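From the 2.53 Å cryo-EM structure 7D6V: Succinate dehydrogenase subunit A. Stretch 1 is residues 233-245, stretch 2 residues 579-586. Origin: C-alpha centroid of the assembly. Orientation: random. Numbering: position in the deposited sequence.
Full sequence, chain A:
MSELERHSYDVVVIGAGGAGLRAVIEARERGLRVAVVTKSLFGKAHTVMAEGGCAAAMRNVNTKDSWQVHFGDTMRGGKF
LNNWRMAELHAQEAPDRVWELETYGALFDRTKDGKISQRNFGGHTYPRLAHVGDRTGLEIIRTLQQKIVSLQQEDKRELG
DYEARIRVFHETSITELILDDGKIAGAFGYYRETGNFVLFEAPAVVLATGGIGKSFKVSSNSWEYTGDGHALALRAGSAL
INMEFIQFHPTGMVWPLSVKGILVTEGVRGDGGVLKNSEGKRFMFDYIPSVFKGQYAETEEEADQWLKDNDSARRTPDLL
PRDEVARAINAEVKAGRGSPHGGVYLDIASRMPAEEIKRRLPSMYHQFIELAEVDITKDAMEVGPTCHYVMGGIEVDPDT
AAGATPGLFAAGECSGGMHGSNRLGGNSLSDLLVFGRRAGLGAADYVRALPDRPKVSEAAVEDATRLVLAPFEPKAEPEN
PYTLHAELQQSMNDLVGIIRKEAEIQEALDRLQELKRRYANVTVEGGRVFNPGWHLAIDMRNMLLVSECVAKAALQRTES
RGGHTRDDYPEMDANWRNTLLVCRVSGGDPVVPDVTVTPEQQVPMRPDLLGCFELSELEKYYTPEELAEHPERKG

Stretch 1 233-245: ALRAGSALINMEF
Stretch 2 (579-586) TLLVCRVS

Stretches 233-245 and 579-586 are joined by a single antiparallel beta bridge, one hydrogen-bonded pair between Leu-240 and Cys-583, flanked by mainly apolar side-chain packing; the two stretches together bury 584 Å². Leu-240 N donates to Cys-583 O at 3.1 Å (N-H...O 167°), and Cys-583 N donates to Leu-240 O at 2.7 Å (171°), so each residue gives and receives one nearly linear bond. Their CA atoms lie 5.0 Å apart; in register, Ala-239 faces Arg-584 (CA-CA 5.3 Å) and Ile-241 faces Val-582 (CA-CA 4.7 Å). Extended backbones make this possible, with phi/psi of -119/146 at Leu-240 and -102/142 at Cys-583. The same carbonyls also accept CA-H...O contacts, from Ala-239 CA to Cys-583 O (3.4 Å) and from Val-582 CA to Leu-240 O (3.3 Å).

Stretch 1 reaches the bridge from a helix whose last residue is Ala-236. Ala-233 O accepts from Gly-237 N (2.9 Å) and from Ser-238 N (2.8 Å), and Gly-237 leaves the helix at 129/8, where a CB would jam against the preceding carbonyl oxygen. On the helix, Leu-234 (chi1 t, chi2 p) starts sideways but brings its end nearer to stretch 2: its CG packs 3.5 Å from CG2 of Val-585, a t rotamer whose CB points toward stretch 1. Leu-234 O lies 3.3 Å from the same CG2.

Beside the bridge, the small CB of Ala-239 sits 3.4 Å from CG1 of Val-582 (chi1 t) and 4.0 Å from NE of Arg-584. Val-582 also meets Ile-241 (chi1 p, chi2 t) through its CG2, 3.5 Å from Ile-241 CG2, so its two methyls reach two neighbours on one face of the segment, CG1 to Ala-239 and CG2 to Ile-241, while the Leu-240 side chain lies on the other face with Cys-583. Leu-240 (chi1 -95°, between wells; chi2 p) and Cys-583 (chi1 m) pair more loosely, CB to CB at 4.2 Å, and Met-243, m at all three chi angles, places CG 4.4 Å from Cys-583 SG.

Past Ile-241 the chain enters a type I turn from Asn-242 to Phe-245, closed by Phe-245 N to Asn-242 O at 3.2 Å. Asn-242 begins it at 56/35, a left-handed conformation that asparagine tolerates well; its m side chain brings OD1 within 3.8 Å of CD2 of Leu-580 (m, t). Leu-581, also at positive phi (62/70), uses a t, p rotamer to set CD2 3.3 Å from OE2 of Glu-244 (p, m), a buried carboxylate oxygen hydrogen-bonded elsewhere in the structure.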

# COMPACT_ATOMS: atom_id res chain seq x y z
N ALA A 233 18.75 19.09 -13.45
CA ALA A 233 20.21 19.16 -13.35
C ALA A 233 20.83 19.49 -14.70
O ALA A 233 21.81 20.24 -14.77
CB ALA A 233 20.76 17.83 -12.83
N LEU A 234 20.25 18.97 -15.78
CA LEU A 234 20.82 19.20 -17.10
C LEU A 234 20.69 20.67 -17.50
O LEU A 234 21.61 21.23 -18.11
CB LEU A 234 20.13 18.27 -18.09
CG LEU A 234 20.64 18.09 -19.51
CD1 LEU A 234 22.04 17.51 -19.47
CD2 LEU A 234 19.71 17.17 -20.25
N ARG A 235 19.58 21.31 -17.15
CA ARG A 235 19.41 22.74 -17.41
C ARG A 235 20.15 23.61 -16.40
O ARG A 235 20.49 24.75 -16.72
CB ARG A 235 17.92 23.10 -17.43
CG ARG A 235 17.16 22.56 -18.63
CD ARG A 235 15.78 23.19 -18.76
NE ARG A 235 14.94 22.94 -17.60
CZ ARG A 235 14.02 22.00 -17.53
NH1 ARG A 235 13.30 21.84 -16.43
NH2 ARG A 235 13.81 21.20 -18.57
N ALA A 236 20.39 23.10 -15.19
CA ALA A 236 21.19 23.86 -14.23
C ALA A 236 22.66 23.85 -14.61
O ALA A 236 23.39 24.78 -14.25
CB ALA A 236 21.00 23.29 -12.82
N GLY A 237 23.11 22.82 -15.31
CA GLY A 237 24.46 22.83 -15.84
C GLY A 237 25.26 21.60 -15.50
O GLY A 237 26.47 21.54 -15.76
N SER A 238 24.61 20.60 -14.93
CA SER A 238 25.27 19.33 -14.63
C SER A 238 25.23 18.45 -15.87
O SER A 238 24.87 18.88 -16.97
CB SER A 238 24.61 18.67 -13.43
OG SER A 238 24.53 19.56 -12.34
N ALA A 239 25.60 17.18 -15.71
CA ALA A 239 25.75 16.27 -16.82
C ALA A 239 25.05 14.95 -16.51
O ALA A 239 24.83 14.60 -15.35
CB ALA A 239 27.23 16.02 -17.13
N LEU A 240 24.71 14.23 -17.57
CA LEU A 240 24.05 12.94 -17.48
C LEU A 240 24.94 11.88 -18.11
O LEU A 240 25.65 12.15 -19.08
CB LEU A 240 22.69 12.97 -18.17
CG LEU A 240 21.43 13.25 -17.34
CD1 LEU A 240 21.58 14.49 -16.50
CD2 LEU A 240 20.24 13.38 -18.26
N ILE A 241 24.91 10.67 -17.55
CA ILE A 241 25.70 9.56 -18.06
C ILE A 241 24.80 8.35 -18.23
O ILE A 241 23.76 8.22 -17.58
CB ILE A 241 26.88 9.21 -17.13
CG1 ILE A 241 26.39 8.92 -15.72
CG2 ILE A 241 27.89 10.32 -17.11
CD1 ILE A 241 27.41 8.20 -14.87
N ASN A 242 25.22 7.46 -19.13
CA ASN A 242 24.60 6.14 -19.31
C ASN A 242 23.11 6.24 -19.61
O ASN A 242 22.33 5.38 -19.19
CB ASN A 242 24.83 5.25 -18.08
CG ASN A 242 26.29 4.95 -17.86
OD1 ASN A 242 27.12 5.13 -18.75
ND2 ASN A 242 26.62 4.48 -16.66
N MET A 243 22.69 7.27 -20.34
CA MET A 243 21.28 7.45 -20.61
C MET A 243 20.74 6.44 -21.62
O MET A 243 19.52 6.32 -21.75
CB MET A 243 21.01 8.87 -21.10
CG MET A 243 21.04 9.91 -19.99
SD MET A 243 20.32 9.33 -18.44
CE MET A 243 18.59 9.63 -18.72
N GLU A 244 21.61 5.73 -22.33
CA GLU A 244 21.20 4.69 -23.26
C GLU A 244 20.94 3.36 -22.58
O GLU A 244 20.55 2.40 -23.26
CB GLU A 244 22.26 4.51 -24.35
CG GLU A 244 23.57 3.93 -23.85
CD GLU A 244 24.53 4.99 -23.33
OE1 GLU A 244 24.08 5.92 -22.64
OE2 GLU A 244 25.73 4.88 -23.62
N PHE A 245 21.14 3.26 -21.27
CA PHE A 245 21.01 2.01 -20.54
C PHE A 245 19.69 2.05 -19.78
O PHE A 245 19.60 2.64 -18.70
CB PHE A 245 22.21 1.79 -19.63
CG PHE A 245 23.46 1.47 -20.37
CD1 PHE A 245 24.48 2.40 -20.48
CD2 PHE A 245 23.62 0.24 -20.98
CE1 PHE A 245 25.62 2.11 -21.17
CE2 PHE A 245 24.76 -0.06 -21.67
CZ PHE A 245 25.77 0.87 -21.77
N THR A 579 34.36 4.09 -21.19
CA THR A 579 33.75 5.23 -21.86
C THR A 579 32.34 5.41 -21.32
O THR A 579 31.56 4.46 -21.28
CB THR A 579 33.71 5.03 -23.38
OG1 THR A 579 35.01 4.64 -23.85
CG2 THR A 579 33.31 6.32 -24.07
N LEU A 580 32.02 6.64 -20.89
CA LEU A 580 30.74 6.92 -20.26
C LEU A 580 29.76 7.66 -21.15
O LEU A 580 28.55 7.51 -20.95
CB LEU A 580 30.94 7.73 -18.98
CG LEU A 580 31.55 6.97 -17.81
CD1 LEU A 580 31.80 7.90 -16.64
CD2 LEU A 580 30.63 5.83 -17.41
N LEU A 581 30.23 8.44 -22.12
CA LEU A 581 29.37 9.06 -23.12
C LEU A 581 28.36 10.01 -22.46
O LEU A 581 27.16 9.76 -22.37
CB LEU A 581 28.70 7.95 -23.94
CG LEU A 581 27.79 8.22 -25.13
CD1 LEU A 581 28.63 8.92 -26.17
CD2 LEU A 581 27.24 6.93 -25.67
N VAL A 582 28.92 11.12 -21.97
CA VAL A 582 28.24 12.09 -21.10
C VAL A 582 27.43 13.09 -21.92
O VAL A 582 27.89 13.60 -22.94
CB VAL A 582 29.28 12.81 -20.23
CG1 VAL A 582 28.64 13.87 -19.39
CG2 VAL A 582 30.03 11.83 -19.37
N CYS A 583 26.22 13.41 -21.45
CA CYS A 583 25.32 14.35 -22.11
C CYS A 583 25.35 15.72 -21.43
O CYS A 583 25.40 15.81 -20.20
CB CYS A 583 23.89 13.82 -22.11
SG CYS A 583 23.70 12.15 -22.76
N ARG A 584 25.28 16.78 -22.23
CA ARG A 584 25.28 18.15 -21.71
C ARG A 584 24.40 19.03 -22.58
O ARG A 584 24.06 18.69 -23.72
CB ARG A 584 26.70 18.73 -21.66
CG ARG A 584 27.41 18.52 -20.34
CD ARG A 584 28.89 18.81 -20.49
NE ARG A 584 29.69 18.08 -19.52
CZ ARG A 584 30.73 17.32 -19.85
NH1 ARG A 584 31.10 17.20 -21.11
NH2 ARG A 584 31.41 16.68 -18.90
N VAL A 585 24.02 20.19 -22.03
CA VAL A 585 23.17 21.17 -22.71
C VAL A 585 24.03 22.15 -23.49
O VAL A 585 25.05 22.65 -22.98
CB VAL A 585 22.27 21.90 -21.70
CG1 VAL A 585 21.77 23.21 -22.28
CG2 VAL A 585 21.10 21.03 -21.33
N SER A 586 23.63 22.46 -24.72
CA SER A 586 24.33 23.42 -25.57
C SER A 586 23.68 24.80 -25.55
O SER A 586 24.33 25.78 -25.16
CB SER A 586 24.41 22.89 -27.01
OG SER A 586 25.29 21.79 -27.08